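Local coordinates for protein monosaccharide-transporting ATPase (PDB 5DTE) that binds beta-D-allopyranose in the cleft between its two lobes and probably serves as the periplasmic sugar receptor of an ABC transporter, at residues 116-121 and 129-134; 68-73 and 91-96; 134-139 and 296-301; 79-84 and 106-111. All coordinates share one frame; numbering follows the deposited sequence.

Contact 1. Residues 116-121 and 129-134; sequences DVRLDA and LKFNYV. With ALL (beta-D-allopyranose), chain E.
Arg118 CB lies over one face of the Tyr133 ring, 3.9 Å from its centroid in a CH-pi contact, while Asp116 O approaches the edge of that ring. The Phe131 ring has Leu119 CD1 over one face, and its CZ lies over a face of the Arg118 guanidinium, the two planes 34° apart. Here, in one lobe of the periplasmic binding protein fold, strand 132-135 of a parallel sheet packs beside the loop leaving the adjacent strand 112-115, and that loop reaches the sugar cleft. Arg118 starts with CG anti to its amide nitrogen (chi1 -169°) and stays extended to NE; its aliphatic part thus crosses Tyr133, and Tyr133 CB lies at the guanidinium's edge, 3.6 Å from Arg118 NH2. Leu119 CB makes a second, off-centre CH-pi contact, 4.2 Å from the Phe131 centroid, and Leu119 CD1 extends the apolar patch to Leu129. Nearer the sugar the contact turns polar. Asp116 N donates to Val134 O at 3.1 Å, extending the strand pairing. Asp116 O is gripped twice, by Tyr133 OH at 2.7 Å, which comes from above the carbonyl plane, and by Asn170 ND2 from helix 169-182. The Asp116 carboxylate grips the allose with both oxygens: OD2 accepts from sugar O1 at 2.8 Å and OD1 from sugar O2 at 3.1 Å.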
loop_
_atom_site.group_PDB
_atom_site.type_symbol
_atom_site.label_atom_id
_atom_site.label_comp_id
_atom_site.label_asym_id
_atom_site.label_seq_id
_atom_site.Cartn_x
_atom_site.Cartn_y
_atom_site.Cartn_z
ATOM N N ASP A 116 -2.342 -7.539 -0.111
ATOM C CA ASP A 116 -1.758 -6.257 0.360
ATOM C C ASP A 116 -0.839 -6.320 1.589
ATOM O O ASP A 116 0.383 -6.183 1.466
ATOM C CB ASP A 116 -2.863 -5.226 0.652
ATOM C CG ASP A 116 -2.303 -3.827 0.939
ATOM O OD1 ASP A 116 -1.350 -3.400 0.241
ATOM O OD2 ASP A 116 -2.815 -3.155 1.863
ATOM N N VAL A 117 -1.437 -6.467 2.768
ATOM C CA VAL A 117 -0.696 -6.499 4.023
ATOM C C VAL A 117 -0.331 -7.944 4.363
ATOM O O VAL A 117 -1.191 -8.818 4.385
ATOM C CB VAL A 117 -1.512 -5.849 5.157
ATOM C CG1 VAL A 117 -0.867 -6.100 6.514
ATOM C CG2 VAL A 117 -1.695 -4.337 4.893
ATOM N N ARG A 118 0.954 -8.202 4.594
ATOM C CA ARG A 118 1.424 -9.580 4.737
ATOM C C ARG A 118 1.415 -10.047 6.182
ATOM O O ARG A 118 1.951 -9.361 7.076
ATOM C CB ARG A 118 2.826 -9.736 4.155
ATOM C CG ARG A 118 3.283 -11.187 4.031
ATOM C CD ARG A 118 4.671 -11.292 3.376
ATOM N NE ARG A 118 5.406 -12.478 3.815
ATOM C CZ ARG A 118 5.206 -13.705 3.340
ATOM N NH1 ARG A 118 5.915 -14.726 3.809
ATOM N NH2 ARG A 118 4.291 -13.917 2.402
ATOM N N LEU A 119 0.800 -11.217 6.396
ATOM C CA LEU A 119 0.747 -11.860 7.714
ATOM C C LEU A 119 2.158 -12.222 8.231
ATOM O O LEU A 119 3.056 -12.539 7.451
ATOM C CB LEU A 119 -0.135 -13.119 7.678
ATOM C CG LEU A 119 -1.620 -13.104 7.270
ATOM C CD1 LEU A 119 -2.243 -14.473 7.503
ATOM C CD2 LEU A 119 -2.427 -12.041 7.983
ATOM N N ASP A 120 2.342 -12.164 9.549
ATOM C CA ASP A 120 3.631 -12.475 10.166
ATOM C C ASP A 120 4.082 -13.885 9.796
ATOM O O ASP A 120 3.401 -14.855 10.124
ATOM C CB ASP A 120 3.541 -12.337 11.687
ATOM C CG ASP A 120 4.840 -11.873 12.309
ATOM O OD1 ASP A 120 5.315 -10.776 11.942
ATOM O OD2 ASP A 120 5.387 -12.604 13.163
ATOM N N ALA A 121 5.215 -13.998 9.108
ATOM C CA ALA A 121 5.691 -15.299 8.653
ATOM C C ALA A 121 6.068 -16.202 9.819
ATOM O O ALA A 121 5.607 -17.344 9.901
ATOM C CB ALA A 121 6.863 -15.133 7.722
ATOM N N LEU A 129 0.328 -22.921 10.091
ATOM C CA LEU A 129 -0.468 -22.319 9.034
ATOM C C LEU A 129 0.270 -22.164 7.708
ATOM O O LEU A 129 1.348 -21.572 7.649
ATOM C CB LEU A 129 -0.967 -20.952 9.485
ATOM C CG LEU A 129 -1.820 -20.223 8.452
ATOM C CD1 LEU A 129 -3.173 -20.913 8.317
ATOM C CD2 LEU A 129 -1.980 -18.756 8.839
ATOM N N LYS A 130 -0.320 -22.702 6.644
ATOM C CA LYS A 130 0.123 -22.412 5.287
ATOM C C LYS A 130 -0.813 -21.366 4.694
ATOM O O LYS A 130 -2.033 -21.569 4.656
ATOM C CB LYS A 130 0.132 -23.666 4.419
ATOM C CG LYS A 130 0.828 -24.878 5.030
ATOM C CD LYS A 130 2.157 -24.556 5.698
ATOM C CE LYS A 130 2.732 -25.807 6.357
ATOM N NZ LYS A 130 3.895 -25.543 7.251
ATOM N N PHE A 131 -0.253 -20.243 4.255
ATOM C CA PHE A 131 -1.072 -19.171 3.706
ATOM C C PHE A 131 -0.423 -18.563 2.478
ATOM O O PHE A 131 0.784 -18.665 2.288
ATOM C CB PHE A 131 -1.313 -18.098 4.758
ATOM C CG PHE A 131 -0.145 -17.175 4.961
ATOM C CD1 PHE A 131 -0.162 -15.885 4.446
ATOM C CD2 PHE A 131 0.967 -17.590 5.667
ATOM C CE1 PHE A 131 0.919 -15.023 4.633
ATOM C CE2 PHE A 131 2.041 -16.734 5.858
ATOM C CZ PHE A 131 2.017 -15.447 5.339
ATOM N N ASN A 132 -1.227 -17.916 1.645
ATOM C CA ASN A 132 -0.745 -17.439 0.356
ATOM C C ASN A 132 -0.937 -15.935 0.205
ATOM O O ASN A 132 -2.056 -15.447 0.341
ATOM C CB ASN A 132 -1.469 -18.186 -0.763
ATOM C CG ASN A 132 -1.449 -19.696 -0.566
ATOM O OD1 ASN A 132 -0.508 -20.378 -0.979
ATOM N ND2 ASN A 132 -2.492 -20.224 0.079
ATOM N N TYR A 133 0.148 -15.205 -0.070
ATOM C CA TYR A 133 0.103 -13.735 -0.186
ATOM C C TYR A 133 0.210 -13.267 -1.630
ATOM O O TYR A 133 0.758 -13.965 -2.489
ATOM C CB TYR A 133 1.222 -13.099 0.664
ATOM C CG TYR A 133 1.494 -11.580 0.519
ATOM C CD1 TYR A 133 0.678 -10.624 1.134
ATOM C CD2 TYR A 133 2.620 -11.118 -0.176
ATOM C CE1 TYR A 133 0.956 -9.253 1.026
ATOM C CE2 TYR A 133 2.902 -9.765 -0.288
ATOM C CZ TYR A 133 2.076 -8.826 0.312
ATOM O OH TYR A 133 2.388 -7.468 0.178
ATOM N N VAL A 134 -0.348 -12.086 -1.886
ATOM C CA VAL A 134 -0.163 -11.365 -3.143
ATOM C C VAL A 134 0.022 -9.879 -2.839
ATOM O O VAL A 134 -0.856 -9.280 -2.213
ATOM C CB VAL A 134 -1.366 -11.538 -4.093
ATOM C CG1 VAL A 134 -1.243 -10.598 -5.304
ATOM C CG2 VAL A 134 -1.492 -12.970 -4.531
HETATM C C1 ALL E . -1.225 0.169 2.339
HETATM C C2 ALL E . -1.410 0.022 0.841
HETATM C C3 ALL E . -1.650 1.323 0.169
HETATM C C4 ALL E . -2.674 2.154 0.876
HETATM C C5 ALL E . -2.221 2.341 2.314
HETATM C C6 ALL E . -3.049 3.316 3.087
HETATM O O1 ALL E . -1.239 -1.053 2.967
HETATM O O2 ALL E . -0.193 -0.542 0.304
HETATM O O3 ALL E . -0.399 2.079 0.154
HETATM O O4 ALL E . -2.815 3.425 0.223
HETATM O O5 ALL E . -2.279 1.032 2.951
HETATM O O6 ALL E . -4.307 2.739 3.367
#

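Contact 2. Residues 68-73 and 91-96; sequences DSTEQL and TPNDSI
OD2 of Asp94, a residue whose CB packs against the Thr70 side chain, is held by two backbone N-H groups, those of Ile96 and Ala97. The bond from Ile96 N is 3.1 Å long and nearly straight at 162°, reaches the anti lone pair of OD2, and makes residues 94-96 an Asx turn in the loop between strand 87-90 and helix 99-105. Across the contact Thr70, at the start of helix 70-82, uses both branches. With chi1 at -67°, OG1 sits beside the backbone nitrogen of Thr70 and gives a weak hydrogen bond to Asn93 O, 3.1 Å away, while CG2 rests 3.8 Å from Asp94 CB. Asn93 ND2 comes near Ser69 O, but at an angle too poor for a hydrogen bond. Leu73, one turn on from Thr70, crosses Asn93 and sets CD2 3.5 Å from its ND2 and 3.6 Å from Thr91 O. Thr91 OG1 bonds to the backbone N of Lys34, a sugar-pocket residue, and the Thr91 side chain is about 7 Å from the allose. The firm polar bonds therefore shape the loop from within, whereas helix 70-82 meets it through one weak hydrogen bond and van der Waals packing.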
loop_
_atom_site.group_PDB
_atom_site.type_symbol
_atom_site.label_atom_id
_atom_site.label_comp_id
_atom_site.label_asym_id
_atom_site.label_seq_id
_atom_site.Cartn_x
_atom_site.Cartn_y
_atom_site.Cartn_z
ATOM N N ASP A 68 -8.482 1.069 11.035
ATOM C CA ASP A 68 -7.663 0.399 12.051
ATOM C C ASP A 68 -8.403 -0.608 12.945
ATOM O O ASP A 68 -7.784 -1.227 13.802
ATOM C CB ASP A 68 -6.965 1.439 12.942
ATOM C CG ASP A 68 -7.915 2.482 13.487
ATOM O OD1 ASP A 68 -9.135 2.330 13.306
ATOM O OD2 ASP A 68 -7.442 3.452 14.113
ATOM N N SER A 69 -9.704 -0.800 12.757
ATOM C CA SER A 69 -10.375 -1.797 13.581
ATOM C C SER A 69 -10.102 -3.178 13.038
ATOM O O SER A 69 -10.720 -3.611 12.062
ATOM C CB SER A 69 -11.879 -1.573 13.670
ATOM O OG SER A 69 -12.405 -2.374 14.721
ATOM N N THR A 70 -9.157 -3.852 13.683
ATOM C CA THR A 70 -8.796 -5.219 13.354
ATOM C C THR A 70 -9.920 -6.213 13.629
ATOM O O THR A 70 -10.222 -7.043 12.790
ATOM C CB THR A 70 -7.559 -5.661 14.151
ATOM O OG1 THR A 70 -6.410 -4.912 13.726
ATOM C CG2 THR A 70 -7.315 -7.160 13.970
ATOM N N GLU A 71 -10.525 -6.123 14.811
ATOM C CA GLU A 71 -11.514 -7.102 15.271
ATOM C C GLU A 71 -12.653 -7.254 14.302
ATOM O O GLU A 71 -13.038 -8.369 13.953
ATOM C CB GLU A 71 -12.082 -6.710 16.642
ATOM C CG GLU A 71 -11.162 -7.004 17.818
ATOM C CD GLU A 71 -9.979 -6.041 17.927
ATOM O OE1 GLU A 71 -9.910 -5.072 17.138
ATOM O OE2 GLU A 71 -9.121 -6.252 18.818
ATOM N N GLN A 72 -13.191 -6.115 13.884
ATOM C CA GLN A 72 -14.344 -6.071 12.992
ATOM C C GLN A 72 -14.072 -6.744 11.649
ATOM O O GLN A 72 -14.970 -7.361 11.066
ATOM C CB GLN A 72 -14.765 -4.621 12.772
ATOM C CG GLN A 72 -15.790 -4.424 11.683
ATOM C CD GLN A 72 -16.039 -2.967 11.436
ATOM O OE1 GLN A 72 -16.746 -2.590 10.497
ATOM N NE2 GLN A 72 -15.445 -2.122 12.279
ATOM N N LEU A 73 -12.834 -6.632 11.167
ATOM C CA LEU A 73 -12.455 -7.244 9.897
ATOM C C LEU A 73 -12.392 -8.764 10.000
ATOM O O LEU A 73 -12.857 -9.475 9.100
ATOM C CB LEU A 73 -11.117 -6.705 9.409
ATOM C CG LEU A 73 -10.821 -7.131 7.961
ATOM C CD1 LEU A 73 -12.078 -7.056 7.073
ATOM C CD2 LEU A 73 -9.689 -6.309 7.359
ATOM N N THR A 91 -7.544 -8.262 2.716
ATOM C CA THR A 91 -6.440 -7.334 2.941
ATOM C C THR A 91 -6.365 -7.068 4.435
ATOM O O THR A 91 -7.045 -6.171 4.936
ATOM C CB THR A 91 -6.654 -6.016 2.215
ATOM O OG1 THR A 91 -7.721 -5.309 2.863
ATOM C CG2 THR A 91 -7.044 -6.268 0.767
ATOM N N PRO A 92 -5.561 -7.867 5.157
ATOM C CA PRO A 92 -5.499 -7.848 6.620
ATOM C C PRO A 92 -5.242 -6.483 7.247
ATOM O O PRO A 92 -4.945 -5.514 6.563
ATOM C CB PRO A 92 -4.344 -8.801 6.920
ATOM C CG PRO A 92 -4.441 -9.786 5.846
ATOM C CD PRO A 92 -4.778 -8.987 4.612
ATOM N N ASN A 93 -5.348 -6.469 8.571
ATOM C CA ASN A 93 -5.493 -5.285 9.395
ATOM C C ASN A 93 -4.487 -5.356 10.519
ATOM O O ASN A 93 -4.442 -4.504 11.407
ATOM C CB ASN A 93 -6.907 -5.226 9.970
ATOM C CG ASN A 93 -7.616 -3.958 9.624
ATOM O OD1 ASN A 93 -6.991 -3.004 9.162
ATOM N ND2 ASN A 93 -8.928 -3.924 9.853
ATOM N N ASP A 94 -3.683 -6.403 10.463
ATOM C CA ASP A 94 -2.845 -6.798 11.570
ATOM C C ASP A 94 -2.130 -8.071 11.132
ATOM O O ASP A 94 -2.773 -9.014 10.678
ATOM C CB ASP A 94 -3.702 -7.021 12.817
ATOM C CG ASP A 94 -2.891 -7.101 14.071
ATOM O OD1 ASP A 94 -3.194 -6.315 14.995
ATOM O OD2 ASP A 94 -1.976 -7.953 14.143
ATOM N N SER A 95 -0.810 -8.111 11.238
ATOM C CA SER A 95 -0.077 -9.221 10.633
ATOM C C SER A 95 -0.335 -10.533 11.373
ATOM O O SER A 95 -0.155 -11.632 10.824
ATOM C CB SER A 95 1.425 -8.911 10.591
ATOM O OG SER A 95 1.887 -8.405 11.835
ATOM N N ILE A 96 -0.794 -10.412 12.613
ATOM C CA ILE A 96 -0.887 -11.557 13.500
ATOM C C ILE A 96 -2.322 -11.929 13.865
ATOM O O ILE A 96 -2.675 -13.107 13.907
ATOM C CB ILE A 96 -0.072 -11.282 14.759
ATOM C CG1 ILE A 96 1.394 -11.138 14.356
ATOM C CG2 ILE A 96 -0.287 -12.374 15.804
ATOM C CD1 ILE A 96 2.358 -11.114 15.497
#

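Contact 3. Residues 134-139 and 296-301; sequences VGVDNF and YYVDPV
Tyr296 and Val134 lie side by side and point the same way, Val134 CG1 touching Tyr296 CD2 at 4.1 Å. Tyr297 departs from the opposite face of the sheet, and its ring turns back over the chain that leaves strand 132-135. With chi1 at -75° its CG sits beside the Tyr297 amide nitrogen, and the ring has Asp137 over one face. The ring is modelled too close to the Val136 backbone, however, and its exact pose is doubtful. Val136 CG1 touches Val298 CG1 at 4.1 Å and Pro300 CD at 4.4 Å. Between these side chains runs a parallel pairing: Gly135 N donates to Tyr296 O at 2.8 Å, and Val298 N to Gly135 O at 2.9 Å. Where the strands part, a water bridges them, accepting from Asp137 N at 2.8 Å and donating to Val298 O. Both segments lead from this sheet toward the other lobe, consistent with hinge connections of the fold. Strand 295-297 is the outermost of the sheet, Ile278 of helix 272-287 packs against Val134 and Tyr296, and Asp137, at the N-cap of helix 138-152, accepts a weak bond from Asn140 N.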
loop_
_atom_site.group_PDB
_atom_site.type_symbol
_atom_site.label_atom_id
_atom_site.label_comp_id
_atom_site.label_asym_id
_atom_site.label_seq_id
_atom_site.Cartn_x
_atom_site.Cartn_y
_atom_site.Cartn_z
ATOM N N VAL A 134 -0.348 -12.086 -1.886
ATOM C CA VAL A 134 -0.163 -11.365 -3.143
ATOM C C VAL A 134 0.022 -9.879 -2.839
ATOM O O VAL A 134 -0.856 -9.280 -2.213
ATOM C CB VAL A 134 -1.366 -11.538 -4.093
ATOM C CG1 VAL A 134 -1.243 -10.598 -5.304
ATOM C CG2 VAL A 134 -1.492 -12.970 -4.531
ATOM N N GLY A 135 1.149 -9.291 -3.268
ATOM C CA GLY A 135 1.373 -7.858 -3.088
ATOM C C GLY A 135 2.510 -7.236 -3.877
ATOM O O GLY A 135 2.604 -7.404 -5.094
ATOM N N VAL A 136 3.344 -6.477 -3.172
ATOM C CA VAL A 136 4.621 -5.967 -3.685
ATOM C C VAL A 136 5.685 -5.963 -2.575
ATOM O O VAL A 136 5.368 -6.063 -1.386
ATOM C CB VAL A 136 4.528 -4.519 -4.273
ATOM C CG1 VAL A 136 3.904 -4.529 -5.653
ATOM C CG2 VAL A 136 3.805 -3.555 -3.334
ATOM N N ASP A 137 6.951 -5.882 -2.973
ATOM C CA ASP A 137 8.024 -5.617 -2.027
ATOM C C ASP A 137 7.954 -4.140 -1.671
ATOM O O ASP A 137 8.340 -3.291 -2.470
ATOM C CB ASP A 137 9.387 -5.978 -2.631
ATOM C CG ASP A 137 10.408 -6.379 -1.585
ATOM O OD1 ASP A 137 10.443 -5.743 -0.518
ATOM O OD2 ASP A 137 11.168 -7.341 -1.824
ATOM N N ASN A 138 7.419 -3.824 -0.496
ATOM C CA ASN A 138 7.261 -2.423 -0.121
ATOM C C ASN A 138 8.600 -1.844 0.307
ATOM O O ASN A 138 8.824 -0.640 0.209
ATOM C CB ASN A 138 6.209 -2.256 0.979
ATOM C CG ASN A 138 4.796 -2.587 0.501
ATOM O OD1 ASN A 138 4.344 -2.103 -0.535
ATOM N ND2 ASN A 138 4.103 -3.421 1.253
ATOM N N PHE A 139 9.507 -2.710 0.746
ATOM C CA PHE A 139 10.861 -2.276 1.097
ATOM C C PHE A 139 11.559 -1.760 -0.134
ATOM O O PHE A 139 12.075 -0.632 -0.154
ATOM C CB PHE A 139 11.668 -3.417 1.709
ATOM C CG PHE A 139 13.091 -3.059 2.040
ATOM C CD1 PHE A 139 13.417 -2.544 3.290
ATOM C CD2 PHE A 139 14.112 -3.280 1.115
ATOM C CE1 PHE A 139 14.733 -2.240 3.606
ATOM C CE2 PHE A 139 15.434 -2.987 1.419
ATOM C CZ PHE A 139 15.749 -2.457 2.662
ATOM N N TYR A 296 3.500 -13.789 -4.134
ATOM C CA TYR A 296 3.552 -13.249 -5.488
ATOM C C TYR A 296 3.641 -11.730 -5.354
ATOM O O TYR A 296 2.741 -11.067 -4.812
ATOM C CB TYR A 296 2.339 -13.709 -6.327
ATOM C CG TYR A 296 2.185 -13.074 -7.698
ATOM C CD1 TYR A 296 2.481 -13.787 -8.865
ATOM C CD2 TYR A 296 1.726 -11.759 -7.829
ATOM C CE1 TYR A 296 2.337 -13.196 -10.127
ATOM C CE2 TYR A 296 1.584 -11.162 -9.068
ATOM C CZ TYR A 296 1.883 -11.879 -10.211
ATOM O OH TYR A 296 1.715 -11.251 -11.425
ATOM N N TYR A 297 4.770 -11.212 -5.824
ATOM C CA TYR A 297 5.085 -9.792 -5.864
ATOM C C TYR A 297 4.923 -9.260 -7.286
ATOM O O TYR A 297 5.715 -9.606 -8.163
ATOM C CB TYR A 297 6.525 -9.536 -5.412
ATOM C CG TYR A 297 6.819 -9.625 -3.930
ATOM C CD1 TYR A 297 5.943 -9.103 -2.992
ATOM C CD2 TYR A 297 7.995 -10.217 -3.473
ATOM C CE1 TYR A 297 6.221 -9.174 -1.632
ATOM C CE2 TYR A 297 8.278 -10.302 -2.118
ATOM C CZ TYR A 297 7.384 -9.777 -1.202
ATOM O OH TYR A 297 7.657 -9.837 0.146
ATOM N N VAL A 298 3.904 -8.428 -7.505
ATOM C CA VAL A 298 3.771 -7.665 -8.740
ATOM C C VAL A 298 5.000 -6.763 -8.850
ATOM O O VAL A 298 5.589 -6.398 -7.820
ATOM C CB VAL A 298 2.445 -6.848 -8.757
ATOM C CG1 VAL A 298 2.608 -5.517 -9.440
ATOM C CG2 VAL A 298 1.362 -7.632 -9.440
ATOM N N ASP A 299 5.419 -6.442 -10.074
ATOM C CA ASP A 299 6.572 -5.557 -10.253
ATOM C C ASP A 299 6.169 -4.095 -10.443
ATOM O O ASP A 299 5.641 -3.718 -11.483
ATOM C CB ASP A 299 7.433 -6.045 -11.419
ATOM C CG ASP A 299 8.115 -7.370 -11.107
ATOM O OD1 ASP A 299 8.575 -7.534 -9.954
ATOM O OD2 ASP A 299 8.180 -8.247 -11.999
ATOM N N PRO A 300 6.442 -3.266 -9.424
ATOM C CA PRO A 300 6.006 -1.866 -9.368
ATOM C C PRO A 300 6.647 -1.015 -10.451
ATOM O O PRO A 300 7.694 -1.390 -10.967
ATOM C CB PRO A 300 6.472 -1.416 -7.983
ATOM C CG PRO A 300 7.656 -2.280 -7.708
ATOM C CD PRO A 300 7.314 -3.610 -8.289
ATOM N N VAL A 301 6.025 0.110 -10.788
ATOM C CA VAL A 301 6.604 1.043 -11.745
ATOM C C VAL A 301 6.989 2.307 -11.006
ATOM O O VAL A 301 6.228 2.774 -10.166
ATOM C CB VAL A 301 5.626 1.421 -12.888
ATOM C CG1 VAL A 301 6.387 1.963 -14.064
ATOM C CG2 VAL A 301 4.787 0.230 -13.311
HETATM O O HOH W 1 7.969 -5.907 -5.604
#

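Contact 4. Residues 79-84 and 106-111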
loop_
_atom_site.group_PDB
_atom_site.type_symbol
_atom_site.label_atom_id
_atom_site.label_comp_id
_atom_site.label_asym_id
_atom_site.label_seq_id
_atom_site.Cartn_x
_atom_site.Cartn_y
_atom_site.Cartn_z
ATOM N N ASN A 79 -17.532 -14.454 9.130
ATOM C CA ASN A 79 -18.877 -14.452 8.577
ATOM C C ASN A 79 -18.883 -15.217 7.265
ATOM O O ASN A 79 -19.692 -16.113 7.065
ATOM C CB ASN A 79 -19.392 -13.025 8.359
ATOM C CG ASN A 79 -19.507 -12.234 9.659
ATOM O OD1 ASN A 79 -19.398 -12.789 10.754
ATOM N ND2 ASN A 79 -19.733 -10.924 9.538
ATOM N N MET A 80 -17.951 -14.871 6.388
ATOM C CA MET A 80 -17.839 -15.493 5.073
ATOM C C MET A 80 -17.550 -17.001 5.166
ATOM O O MET A 80 -18.088 -17.790 4.393
ATOM C CB MET A 80 -16.758 -14.773 4.263
ATOM C CG MET A 80 -17.001 -13.264 4.082
ATOM S SD MET A 80 -18.581 -12.933 3.231
ATOM C CE MET A 80 -19.639 -12.387 4.599
ATOM N N ILE A 81 -16.706 -17.394 6.114
ATOM C CA ILE A 81 -16.495 -18.805 6.438
ATOM C C ILE A 81 -17.831 -19.446 6.821
ATOM O O ILE A 81 -18.179 -20.522 6.333
ATOM C CB ILE A 81 -15.449 -18.978 7.596
ATOM C CG1 ILE A 81 -14.058 -18.531 7.133
ATOM C CG2 ILE A 81 -15.328 -20.414 8.044
ATOM C CD1 ILE A 81 -13.038 -18.418 8.252
ATOM N N ALA A 82 -18.581 -18.759 7.679
ATOM C CA ALA A 82 -19.884 -19.233 8.153
ATOM C C ALA A 82 -20.873 -19.403 7.015
ATOM O O ALA A 82 -21.660 -20.333 7.014
ATOM C CB ALA A 82 -20.451 -18.276 9.192
ATOM N N LYS A 83 -20.815 -18.501 6.043
ATOM C CA LYS A 83 -21.706 -18.537 4.882
ATOM C C LYS A 83 -21.244 -19.542 3.825
ATOM O O LYS A 83 -21.937 -19.754 2.823
ATOM C CB LYS A 83 -21.819 -17.144 4.253
ATOM C CG LYS A 83 -22.498 -16.098 5.137
ATOM C CD LYS A 83 -22.568 -14.740 4.444
ATOM C CE LYS A 83 -23.100 -14.864 3.020
ATOM N NZ LYS A 83 -23.108 -13.543 2.327
ATOM N N LYS A 84 -20.090 -20.166 4.075
ATOM C CA LYS A 84 -19.464 -21.109 3.148
ATOM C C LYS A 84 -19.409 -20.503 1.750
ATOM O O LYS A 84 -19.945 -21.029 0.773
ATOM C CB LYS A 84 -20.197 -22.446 3.132
ATOM C CG LYS A 84 -20.036 -23.272 4.394
ATOM C CD LYS A 84 -20.517 -24.691 4.134
ATOM C CE LYS A 84 -20.273 -25.627 5.308
ATOM N NZ LYS A 84 -19.857 -26.999 4.850
ATOM N N GLU A 106 -9.020 -22.837 6.594
ATOM C CA GLU A 106 -8.411 -24.067 6.101
ATOM C C GLU A 106 -9.223 -25.277 6.592
ATOM O O GLU A 106 -9.329 -26.288 5.898
ATOM C CB GLU A 106 -6.943 -24.153 6.546
ATOM C CG GLU A 106 -6.089 -25.184 5.806
ATOM C CD GLU A 106 -6.226 -26.592 6.368
ATOM O OE1 GLU A 106 -6.590 -26.741 7.558
ATOM O OE2 GLU A 106 -5.961 -27.554 5.616
ATOM N N LYS A 107 -9.816 -25.156 7.778
ATOM C CA LYS A 107 -10.581 -26.252 8.361
ATOM C C LYS A 107 -11.974 -26.317 7.761
ATOM O O LYS A 107 -12.660 -27.343 7.865
ATOM C CB LYS A 107 -10.664 -26.119 9.882
ATOM C CG LYS A 107 -9.324 -26.263 10.577
ATOM C CD LYS A 107 -9.476 -26.650 12.041
ATOM C CE LYS A 107 -8.479 -25.899 12.922
ATOM N NZ LYS A 107 -7.119 -25.811 12.308
ATOM N N ALA A 108 -12.386 -25.224 7.128
ATOM C CA ALA A 108 -13.635 -25.214 6.382
ATOM C C ALA A 108 -13.369 -25.416 4.893
ATOM O O ALA A 108 -14.273 -25.272 4.065
ATOM C CB ALA A 108 -14.387 -23.922 6.619
ATOM N N GLY A 109 -12.126 -25.743 4.552
ATOM C CA GLY A 109 -11.779 -26.090 3.183
ATOM C C GLY A 109 -12.081 -24.993 2.182
ATOM O O GLY A 109 -12.362 -25.263 1.013
ATOM N N ILE A 110 -12.024 -23.754 2.660
ATOM C CA ILE A 110 -12.190 -22.560 1.839
ATOM C C ILE A 110 -10.832 -21.929 1.525
ATOM O O ILE A 110 -10.121 -21.498 2.436
ATOM C CB ILE A 110 -13.074 -21.511 2.556
ATOM C CG1 ILE A 110 -14.408 -22.127 2.980
ATOM C CG2 ILE A 110 -13.264 -20.251 1.693
ATOM C CD1 ILE A 110 -15.403 -21.111 3.570
ATOM N N PRO A 111 -10.440 -21.915 0.244
ATOM C CA PRO A 111 -9.217 -21.200 -0.135
ATOM C C PRO A 111 -9.275 -19.719 0.244
ATOM O O PRO A 111 -10.354 -19.122 0.276
ATOM C CB PRO A 111 -9.155 -21.371 -1.655
ATOM C CG PRO A 111 -10.278 -22.313 -2.028
ATOM C CD PRO A 111 -10.831 -22.900 -0.771
#
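The last turn of helix 70-82 and the turn that ends helix 99-105 come together with Ile81 and Ala108 as their closest CA pair, 7.0 Å apart, and both helices finish in Schellman motifs whose left-handed residues are Lys84 and Gly109. Ile110 does most of the touching. Its CD1 stands at the tip of an extended branch (chi2 -174°) and meets backbone more than side chain, lying 3.8 Å from Ile81 CA, 4.0 Å from Ile81 O and 4.1 Å from Lys84 CA. Ile81 contributes CG2, which is anti to its amide nitrogen and reaches Ala108 CB at 3.9 Å. The two helices belong to successive beta-alpha-beta crossovers of the parallel sheet, the first leading into strand 87-90 and the second into strand 112-115, so the contact joins the ends of adjacent helices on one layer of the lobe. At equivalent places Lys84 N bonds back to Ile81 O at 3.0 Å and Gly109 N, weakly, to Glu106 O; Ile110 N adds the wider-spanning bond to Ala105 O. Beneath the pair, Ile88 of strand 87-90 touches Ile81, Ile110 and Met80, and the Met80 side chain continues to Ala30 and Leu32 of strand 28-33.

From the N terminus, helix 70-82 opens two contacts, contact 2 at its start and contact 4 at its end. Contact 2 closes first, at the loop after strand 87-90, and contact 4 closes at 106-111, so the two cross along the chain without touching. Contact 1 follows as a short closure around helix 121-126; it meets contact 2 where Asp120 N probably hydrogen-bonds Ser95 O. Contact 3 comes last and spans 156 intervening residues, including the strands of the second sheet. It shares Val134 and strand 132-135 with contact 1, and Tyr133 packs on Tyr297 between them. Together the four run from paired helix ends through the loops at the sugar-side end of the sheet to segments that probably link the lobes.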